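Local atomic coordinates of myosin-I heavy chain (Dictyostelium discoideum, PDB entry 5EJY), a protein that is an actin-based class VII motor with ATPase activity, involved in early phagocytosis and adhesion, represented here by its first MyTH4-FERM tail module. Residues A[404-409]-A[437-442]; A[316-321]-A[399-404]; A[124-129]-A[147-152]. All blocks are in the same frame, centred on the assembly; numbering follows the deposited sequence.

Contact 1. Residues A[404-409]-A[437-442]; sequences HPLANC and NIYDPA
In the FERM part of this myosin tail, the loop that leaves the helical central lobe after helix 390-402 packs against a strand of the next lobe's antiparallel sheet, and Tyr439 is the strand residue that receives it. The loop is shaped by two successive beta turns, type I from His404 to Ala407 and type II from Leu406 to Cys409. Leu406 lies over one face of the phenol: its CD2 is 3.6 Å from the centroid of the Tyr439 ring and only 9° off the ring normal, which identifies a CH-pi contact centred on the ring. The other methyl reaches the rim, with Leu406 CD1 3.8 Å from Tyr439 CE2. Tyr439 meets this cluster because its CG is anti to the backbone N (chi1 175°), on a bond that already points toward the loop. Pro405 adds an oblique apolar touch, CB to Tyr439 CE1 at 3.6 Å. The turn is also braced from within: the backbone N of Leu406 donates to His404 ND1 at 3.0 Å, nearly straight at 169° and close to the imidazole plane, which should help hold the ring's rotation. Tyr333 meets that ring edge-to-face, and on the strand side Met446 touches Tyr439. With Leu406 also resting on Ala430 of strand 426-432, the contact joins the central lobe to the sheet through apolar surface. The side chains of His404 and Tyr439 run at about a right angle to each other, bringing Tyr439 OH 3.5 Å from His404 CE1.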
loop_
_atom_site.group_PDB
_atom_site.type_symbol
_atom_site.label_atom_id
_atom_site.label_comp_id
_atom_site.label_asym_id
_atom_site.label_seq_id
_atom_site.Cartn_x
_atom_site.Cartn_y
_atom_site.Cartn_z
ATOM N N HIS A 404 -8.439 12.156 27.384
ATOM C CA HIS A 404 -6.982 12.005 27.416
ATOM C C HIS A 404 -6.330 13.042 26.508
ATOM O O HIS A 404 -6.872 13.354 25.450
ATOM C CB HIS A 404 -6.575 10.598 26.989
ATOM C CG HIS A 404 -5.148 10.271 27.291
ATOM N ND1 HIS A 404 -4.101 10.721 26.513
ATOM C CD2 HIS A 404 -4.593 9.550 28.295
ATOM C CE1 HIS A 404 -2.962 10.284 27.024
ATOM N NE2 HIS A 404 -3.234 9.566 28.101
ATOM N N PRO A 405 -5.177 13.608 26.932
ATOM C CA PRO A 405 -4.468 14.617 26.139
ATOM C C PRO A 405 -4.247 14.215 24.676
ATOM O O PRO A 405 -4.234 15.078 23.803
ATOM C CB PRO A 405 -3.107 14.729 26.853
ATOM C CG PRO A 405 -3.395 14.383 28.250
ATOM C CD PRO A 405 -4.495 13.342 28.213
ATOM N N LEU A 406 -4.091 12.924 24.407
ATOM C CA LEU A 406 -3.758 12.469 23.050
ATOM C C LEU A 406 -4.979 12.142 22.186
ATOM O O LEU A 406 -4.838 11.765 21.013
ATOM C CB LEU A 406 -2.824 11.256 23.109
ATOM C CG LEU A 406 -1.449 11.502 23.732
ATOM C CD1 LEU A 406 -0.614 10.253 23.657
ATOM C CD2 LEU A 406 -0.744 12.656 23.029
ATOM N N ALA A 407 -6.173 12.277 22.755
ATOM C CA ALA A 407 -7.394 12.068 21.977
ATOM C C ALA A 407 -7.467 13.024 20.808
ATOM O O ALA A 407 -7.156 14.200 20.943
ATOM C CB ALA A 407 -8.638 12.223 22.862
ATOM N N ASN A 408 -7.888 12.520 19.651
ATOM C CA ASN A 408 -8.110 13.376 18.487
ATOM C C ASN A 408 -6.833 14.000 17.917
ATOM O O ASN A 408 -6.864 15.069 17.311
ATOM C CB ASN A 408 -9.145 14.444 18.817
ATOM C CG ASN A 408 -10.454 13.840 19.288
ATOM O OD1 ASN A 408 -11.006 12.950 18.635
ATOM N ND2 ASN A 408 -10.941 14.290 20.437
ATOM N N CYS A 409 -5.717 13.304 18.097
ATOM C CA CYS A 409 -4.430 13.739 17.558
ATOM C C CYS A 409 -3.804 12.643 16.704
ATOM O O CYS A 409 -3.914 11.467 17.036
ATOM C CB CYS A 409 -3.450 14.033 18.702
ATOM S SG CYS A 409 -3.876 15.449 19.732
ATOM N N ASN A 437 2.104 19.437 18.348
ATOM C CA ASN A 437 2.270 19.446 19.789
ATOM C C ASN A 437 3.332 18.485 20.305
ATOM O O ASN A 437 3.322 17.291 20.011
ATOM C CB ASN A 437 0.920 19.195 20.458
ATOM C CG ASN A 437 -0.149 20.139 19.946
ATOM O OD1 ASN A 437 -0.081 21.341 20.189
ATOM N ND2 ASN A 437 -1.127 19.606 19.209
ATOM N N ILE A 438 4.267 19.024 21.072
ATOM C CA ILE A 438 5.278 18.206 21.705
ATOM C C ILE A 438 4.728 17.743 23.037
ATOM O O ILE A 438 4.376 18.560 23.899
ATOM C CB ILE A 438 6.598 19.000 21.921
ATOM C CG1 ILE A 438 7.143 19.487 20.571
ATOM C CG2 ILE A 438 7.617 18.130 22.629
ATOM C CD1 ILE A 438 8.269 20.543 20.665
ATOM N N TYR A 439 4.682 16.428 23.209
ATOM C CA TYR A 439 4.034 15.818 24.347
ATOM C C TYR A 439 5.002 14.880 25.036
ATOM O O TYR A 439 5.763 14.165 24.382
ATOM C CB TYR A 439 2.809 15.046 23.864
ATOM C CG TYR A 439 2.076 14.249 24.910
ATOM C CD1 TYR A 439 1.111 14.846 25.710
ATOM C CD2 TYR A 439 2.312 12.892 25.069
ATOM C CE1 TYR A 439 0.418 14.120 26.652
ATOM C CE2 TYR A 439 1.621 12.156 26.003
ATOM C CZ TYR A 439 0.673 12.775 26.795
ATOM O OH TYR A 439 -0.021 12.050 27.739
ATOM N N ASP A 440 4.990 14.889 26.362
ATOM C CA ASP A 440 5.879 14.015 27.110
ATOM C C ASP A 440 5.094 12.852 27.683
ATOM O O ASP A 440 4.317 13.027 28.625
ATOM C CB ASP A 440 6.561 14.782 28.246
ATOM C CG ASP A 440 7.592 13.948 28.967
ATOM O OD1 ASP A 440 7.662 12.729 28.711
ATOM O OD2 ASP A 440 8.340 14.513 29.793
ATOM N N PRO A 441 5.307 11.648 27.134
ATOM C CA PRO A 441 4.536 10.476 27.566
ATOM C C PRO A 441 4.901 10.034 28.986
ATOM O O PRO A 441 4.129 9.320 29.622
ATOM C CB PRO A 441 4.914 9.405 26.530
ATOM C CG PRO A 441 6.243 9.824 26.018
ATOM C CD PRO A 441 6.249 11.328 26.045
ATOM N N ALA A 442 6.054 10.476 29.484
ATOM C CA ALA A 442 6.490 10.116 30.833
ATOM C C ALA A 442 5.694 10.845 31.908
ATOM O O ALA A 442 5.504 10.321 33.003
ATOM C CB ALA A 442 7.985 10.382 31.010
#

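Contact 2. Residues A[316-321]-A[399-404]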
loop_
_atom_site.group_PDB
_atom_site.type_symbol
_atom_site.label_atom_id
_atom_site.label_comp_id
_atom_site.label_asym_id
_atom_site.label_seq_id
_atom_site.Cartn_x
_atom_site.Cartn_y
_atom_site.Cartn_z
ATOM N N HIS A 316 -11.246 2.197 19.355
ATOM C CA HIS A 316 -10.411 1.000 19.456
ATOM C C HIS A 316 -8.946 1.347 19.244
ATOM O O HIS A 316 -8.065 0.818 19.922
ATOM C CB HIS A 316 -10.827 -0.053 18.423
ATOM C CG HIS A 316 -12.185 -0.630 18.665
ATOM N ND1 HIS A 316 -13.302 -0.219 17.973
ATOM C CD2 HIS A 316 -12.605 -1.585 19.526
ATOM C CE1 HIS A 316 -14.353 -0.898 18.393
ATOM N NE2 HIS A 316 -13.956 -1.737 19.333
ATOM N N GLN A 317 -8.700 2.219 18.273
ATOM C CA GLN A 317 -7.344 2.673 17.949
ATOM C C GLN A 317 -6.713 3.438 19.113
ATOM O O GLN A 317 -5.583 3.162 19.502
ATOM C CB GLN A 317 -7.398 3.563 16.709
ATOM C CG GLN A 317 -6.152 4.384 16.425
ATOM C CD GLN A 317 -6.293 5.188 15.141
ATOM O OE1 GLN A 317 -6.981 4.761 14.217
ATOM N NE2 GLN A 317 -5.676 6.364 15.093
ATOM N N LEU A 318 -7.443 4.410 19.641
ATOM C CA LEU A 318 -6.956 5.216 20.762
ATOM C C LEU A 318 -6.705 4.373 22.005
ATOM O O LEU A 318 -5.682 4.529 22.673
ATOM C CB LEU A 318 -7.944 6.332 21.069
ATOM C CG LEU A 318 -7.598 7.283 22.221
ATOM C CD1 LEU A 318 -6.206 7.900 22.051
ATOM C CD2 LEU A 318 -8.660 8.356 22.271
ATOM N N PHE A 319 -7.640 3.484 22.322
ATOM C CA PHE A 319 -7.471 2.565 23.438
ATOM C C PHE A 319 -6.165 1.805 23.283
ATOM O O PHE A 319 -5.368 1.720 24.217
ATOM C CB PHE A 319 -8.636 1.573 23.482
ATOM C CG PHE A 319 -8.554 0.578 24.611
ATOM C CD1 PHE A 319 -9.344 0.731 25.743
ATOM C CD2 PHE A 319 -7.705 -0.517 24.531
ATOM C CE1 PHE A 319 -9.284 -0.188 26.775
ATOM C CE2 PHE A 319 -7.632 -1.438 25.560
ATOM C CZ PHE A 319 -8.423 -1.273 26.688
ATOM N N ASN A 320 -5.946 1.243 22.097
ATOM C CA ASN A 320 -4.724 0.489 21.842
ATOM C C ASN A 320 -3.467 1.351 21.918
ATOM O O ASN A 320 -2.435 0.904 22.415
ATOM C CB ASN A 320 -4.793 -0.229 20.496
ATOM C CG ASN A 320 -5.834 -1.327 20.486
ATOM O OD1 ASN A 320 -6.135 -1.913 21.529
ATOM N ND2 ASN A 320 -6.390 -1.613 19.311
ATOM N N ASP A 321 -3.550 2.585 21.436
ATOM C CA ASP A 321 -2.402 3.470 21.525
ATOM C C ASP A 321 -2.101 3.820 22.994
ATOM O O ASP A 321 -0.947 3.947 23.377
ATOM C CB ASP A 321 -2.609 4.742 20.706
ATOM C CG ASP A 321 -2.450 4.508 19.203
ATOM O OD1 ASP A 321 -1.830 3.503 18.809
ATOM O OD2 ASP A 321 -2.935 5.342 18.423
ATOM N N GLN A 399 -15.664 8.191 27.709
ATOM C CA GLN A 399 -15.400 9.465 28.361
ATOM C C GLN A 399 -13.929 9.579 28.749
ATOM O O GLN A 399 -13.296 10.593 28.490
ATOM C CB GLN A 399 -16.283 9.633 29.602
ATOM N N LEU A 400 -13.397 8.536 29.379
ATOM C CA LEU A 400 -11.999 8.527 29.801
ATOM C C LEU A 400 -11.054 8.633 28.608
ATOM O O LEU A 400 -9.995 9.272 28.684
ATOM C CB LEU A 400 -11.701 7.250 30.586
ATOM C CG LEU A 400 -12.256 7.203 32.010
ATOM C CD1 LEU A 400 -12.091 5.822 32.621
ATOM C CD2 LEU A 400 -11.562 8.264 32.872
ATOM N N LEU A 401 -11.435 7.987 27.510
ATOM C CA LEU A 401 -10.648 8.034 26.281
ATOM C C LEU A 401 -10.684 9.434 25.692
ATOM O O LEU A 401 -9.646 9.998 25.338
ATOM C CB LEU A 401 -11.165 7.007 25.254
ATOM C CG LEU A 401 -10.960 5.523 25.572
ATOM C CD1 LEU A 401 -11.609 4.645 24.499
ATOM C CD2 LEU A 401 -9.478 5.186 25.693
ATOM N N GLU A 402 -11.881 10.002 25.597
ATOM C CA GLU A 402 -12.065 11.293 24.939
ATOM C C GLU A 402 -11.390 12.458 25.671
ATOM O O GLU A 402 -11.126 13.500 25.071
ATOM C CB GLU A 402 -13.554 11.602 24.747
ATOM C CG GLU A 402 -14.213 10.822 23.621
ATOM C CD GLU A 402 -13.635 11.166 22.259
ATOM O OE1 GLU A 402 -12.926 12.189 22.155
ATOM O OE2 GLU A 402 -13.888 10.417 21.290
ATOM N N LYS A 403 -11.121 12.285 26.961
ATOM C CA LYS A 403 -10.529 13.364 27.756
ATOM C C LYS A 403 -9.016 13.231 27.918
ATOM O O LYS A 403 -8.376 14.093 28.529
ATOM C CB LYS A 403 -11.196 13.462 29.134
ATOM C CG LYS A 403 -12.663 13.873 29.093
ATOM C CD LYS A 403 -12.853 15.232 28.432
ATOM C CE LYS A 403 -14.314 15.669 28.461
ATOM N N HIS A 404 -8.439 12.156 27.384
ATOM C CA HIS A 404 -6.982 12.005 27.416
ATOM C C HIS A 404 -6.330 13.042 26.508
ATOM O O HIS A 404 -6.872 13.354 25.450
ATOM C CB HIS A 404 -6.575 10.598 26.989
ATOM C CG HIS A 404 -5.148 10.271 27.291
ATOM N ND1 HIS A 404 -4.101 10.721 26.513
ATOM C CD2 HIS A 404 -4.593 9.550 28.295
ATOM C CE1 HIS A 404 -2.962 10.284 27.024
ATOM N NE2 HIS A 404 -3.234 9.566 28.101
#
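Leu401, Leu318 and Phe319 make this helix-to-helix contact, with Leu401 contributing the largest buried area of the three. It joins helix 304-322, near the start of the FERM central lobe, to the C-terminal part of helix 390-402, and the backbones come closest at Phe319 and Leu401, whose CA atoms are 6.9 Å apart. The side chain of Leu401 points toward the opposing helix and uses one branch for the approach: its CD2 lies 4.0 Å from Phe319 CA, so the methyl meets the backbone of the partner helix before it meets a side chain. The nearest side-chain atom of Phe319 is CB, 4.3 Å from the same Leu401 CD2. The benzyl ring itself is met obliquely by this methyl; it also meets the Phe323 ring, planes at about 40°, and touches Lys341 of helix 331-346. Leu318 reaches across in the reverse direction. Its CG is placed opposite the backbone N about the first torsion (chi1 180°), which brings it nearer helix 390-402; with chi2 at 54°, CD2 then lies 3.6 Å from Leu401 O and 4.1 Å from Leu401 CB. Leu401 O already accepts from His404 N at 3.2 Å, so the methyl packs beside a polar atom that has a backbone partner. Beyond these three residues, Leu322 touches Leu401 and Ala407 touches Leu318, continuing the apolar patch along helix 304-322 and onto the loop that follows helix 390-402. All three touching residues are buried, and the closest approaches are of methyl and methylene groups with each other and with backbone; the chemistry therefore implies van der Waals and hydrophobic cohesion, with no polar bond between the two segments to set the register.

Contact 3. Residues A[124-129]-A[147-152]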
loop_
_atom_site.group_PDB
_atom_site.type_symbol
_atom_site.label_atom_id
_atom_site.label_comp_id
_atom_site.label_asym_id
_atom_site.label_seq_id
_atom_site.Cartn_x
_atom_site.Cartn_y
_atom_site.Cartn_z
ATOM N N ARG A 124 0.149 -17.967 -23.821
ATOM C CA ARG A 124 1.292 -17.626 -22.975
ATOM C C ARG A 124 1.869 -16.247 -23.284
ATOM O O ARG A 124 2.233 -15.500 -22.363
ATOM C CB ARG A 124 2.391 -18.681 -23.107
ATOM C CG ARG A 124 2.073 -19.972 -22.380
ATOM C CD ARG A 124 2.009 -19.728 -20.884
ATOM N NE ARG A 124 1.565 -20.908 -20.154
ATOM C CZ ARG A 124 2.300 -22.004 -20.001
ATOM N NH1 ARG A 124 3.513 -22.066 -20.536
ATOM N NH2 ARG A 124 1.822 -23.040 -19.320
ATOM N N VAL A 125 1.983 -15.912 -24.566
ATOM C CA VAL A 125 2.521 -14.606 -24.931
ATOM C C VAL A 125 1.580 -13.511 -24.443
ATOM O O VAL A 125 2.031 -12.481 -23.965
ATOM C CB VAL A 125 2.742 -14.420 -26.451
ATOM C CG1 VAL A 125 3.352 -13.037 -26.719
ATOM C CG2 VAL A 125 3.647 -15.499 -27.001
ATOM N N TRP A 126 0.273 -13.738 -24.550
ATOM C CA TRP A 126 -0.684 -12.721 -24.114
ATOM C C TRP A 126 -0.721 -12.554 -22.581
ATOM O O TRP A 126 -0.972 -11.453 -22.078
ATOM C CB TRP A 126 -2.073 -12.952 -24.728
ATOM C CG TRP A 126 -2.152 -12.368 -26.110
ATOM C CD1 TRP A 126 -1.993 -13.028 -27.306
ATOM C CD2 TRP A 126 -2.349 -10.990 -26.438
ATOM N NE1 TRP A 126 -2.102 -12.143 -28.350
ATOM C CE2 TRP A 126 -2.321 -10.885 -27.847
ATOM C CE3 TRP A 126 -2.556 -9.833 -25.677
ATOM C CZ2 TRP A 126 -2.498 -9.670 -28.507
ATOM C CZ3 TRP A 126 -2.725 -8.630 -26.329
ATOM C CH2 TRP A 126 -2.700 -8.554 -27.735
ATOM N N GLU A 127 -0.438 -13.629 -21.855
ATOM C CA GLU A 127 -0.194 -13.531 -20.414
ATOM C C GLU A 127 1.016 -12.636 -20.114
ATOM O O GLU A 127 0.965 -11.810 -19.203
ATOM C CB GLU A 127 0.019 -14.909 -19.800
ATOM C CG GLU A 127 -1.263 -15.768 -19.733
ATOM C CD GLU A 127 -0.989 -17.217 -19.368
ATOM O OE1 GLU A 127 0.196 -17.579 -19.225
ATOM O OE2 GLU A 127 -1.958 -18.000 -19.238
ATOM N N LEU A 128 2.103 -12.829 -20.867
ATOM C CA LEU A 128 3.285 -11.973 -20.767
ATOM C C LEU A 128 2.970 -10.524 -21.077
ATOM O O LEU A 128 3.449 -9.620 -20.396
ATOM C CB LEU A 128 4.385 -12.448 -21.713
ATOM C CG LEU A 128 5.046 -13.780 -21.361
ATOM C CD1 LEU A 128 6.060 -14.188 -22.437
ATOM C CD2 LEU A 128 5.719 -13.684 -19.986
ATOM N N ILE A 129 2.190 -10.300 -22.131
ATOM C CA ILE A 129 1.772 -8.952 -22.483
ATOM C C ILE A 129 1.045 -8.313 -21.297
ATOM O O ILE A 129 1.294 -7.159 -20.937
ATOM C CB ILE A 129 0.884 -8.974 -23.764
ATOM C CG1 ILE A 129 1.770 -9.083 -25.013
ATOM C CG2 ILE A 129 0.043 -7.726 -23.873
ATOM C CD1 ILE A 129 0.973 -9.473 -26.318
ATOM N N ALA A 147 -0.957 0.253 -28.614
ATOM C CA ALA A 147 -2.376 0.412 -28.314
ATOM C C ALA A 147 -3.241 0.015 -29.512
ATOM O O ALA A 147 -4.314 -0.574 -29.356
ATOM C CB ALA A 147 -2.665 1.845 -27.898
ATOM N N ALA A 148 -2.779 0.343 -30.714
ATOM C CA ALA A 148 -3.524 -0.051 -31.918
ATOM C C ALA A 148 -3.571 -1.568 -32.012
ATOM O O ALA A 148 -4.597 -2.175 -32.354
ATOM C CB ALA A 148 -2.883 0.560 -33.163
ATOM N N TYR A 149 -2.452 -2.193 -31.679
ATOM C CA TYR A 149 -2.352 -3.640 -31.722
ATOM C C TYR A 149 -3.336 -4.299 -30.749
ATOM O O TYR A 149 -3.983 -5.294 -31.086
ATOM C CB TYR A 149 -0.913 -4.068 -31.420
ATOM C CG TYR A 149 -0.687 -5.550 -31.542
ATOM C CD1 TYR A 149 -0.731 -6.173 -32.785
ATOM C CD2 TYR A 149 -0.421 -6.325 -30.429
ATOM C CE1 TYR A 149 -0.517 -7.529 -32.910
ATOM C CE2 TYR A 149 -0.206 -7.680 -30.534
ATOM C CZ TYR A 149 -0.259 -8.279 -31.790
ATOM O OH TYR A 149 -0.058 -9.625 -31.925
ATOM N N LEU A 150 -3.446 -3.737 -29.544
ATOM C CA LEU A 150 -4.386 -4.238 -28.540
ATOM C C LEU A 150 -5.836 -4.138 -29.030
ATOM O O LEU A 150 -6.592 -5.088 -28.954
ATOM C CB LEU A 150 -4.249 -3.437 -27.232
ATOM C CG LEU A 150 -2.989 -3.675 -26.393
ATOM C CD1 LEU A 150 -3.001 -2.794 -25.147
ATOM C CD2 LEU A 150 -2.904 -5.138 -26.010
ATOM N N LYS A 151 -6.219 -2.958 -29.489
ATOM C CA LYS A 151 -7.611 -2.724 -29.854
ATOM C C LYS A 151 -7.999 -3.582 -31.054
ATOM O O LYS A 151 -9.085 -4.172 -31.087
ATOM C CB LYS A 151 -7.852 -1.240 -30.131
ATOM C CG LYS A 151 -7.538 -0.348 -28.953
ATOM C CD LYS A 151 -8.163 1.029 -29.081
ATOM C CE LYS A 151 -9.641 1.001 -28.705
ATOM N NZ LYS A 151 -10.222 2.378 -28.710
ATOM N N THR A 152 -7.106 -3.671 -32.034
ATOM C CA THR A 152 -7.357 -4.553 -33.174
ATOM C C THR A 152 -7.587 -5.973 -32.683
ATOM O O THR A 152 -8.484 -6.681 -33.156
ATOM C CB THR A 152 -6.188 -4.549 -34.174
ATOM O OG1 THR A 152 -6.044 -3.237 -34.732
ATOM C CG2 THR A 152 -6.442 -5.550 -35.295
#
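Trp126 and Tyr149 place their rings almost parallel, planes at 8°, yet displaced so far laterally that little of one ring lies over the other, with 5.8 Å between the centroids of the tryptophan six-membered ring and the phenol. The closest pair is Trp126 CZ2 and Tyr149 CE2, 3.6 Å apart, met obliquely. Tyr149 extends to the indole with CG opposite its backbone N (chi1 -176°). Leu150 meets the same indole differently: its CD2 comes in at the edge, near the ring plane, 3.5 Å from Trp126 CZ3. Ile129, one turn after the tryptophan, supports the indole from its own helix by setting CD1 over one face, 3.5 Å above the plane and offset toward the rim, while its CG2 stands a looser 4.5 Å from Leu150 CD2.

In the second shell, Ser113 is hydrogen-bonded to the Tyr149 hydroxyl and also touches Trp126. The axes of segments 124-129 and 147-152 approach to 13.7 Å, at 130° between their N-to-C directions, a spacing bridged here by the indole, the phenol and Leu150. Helix 161-180 fills in beside them: Val163 and Ala167 touch Trp126, and Ser170 touches Ile129. The contact thus ties helix 119-133 to helix 143-155 within the MyTH4 helical bundle, with helix 102-112 packing on Ile129 through Leu109.

From the N terminus, contact 3 comes first, closing a short loop between helices 119-133 and 143-155 inside the MyTH4 domain. Contact 2 follows in the FERM region and spans a largely helical excursion, bringing the C-terminal part of helix 390-402 back to helix 304-322. Contact 1 then closes the stretch between 409 and 437, strand-rich and without helix, which holds strands 410-415 and 426-432. It shares His404 with contact 2, and Ala407 CB lies 3.5 Å from Leu401 O, so the central lobe and the antiparallel sheet 410-450 are joined in sequence. The three follow in series without crossing. Contact 3 stands apart, its centre about 55 Å from that of contact 1 and about 53 Å from that of contact 2, across the chain's centre.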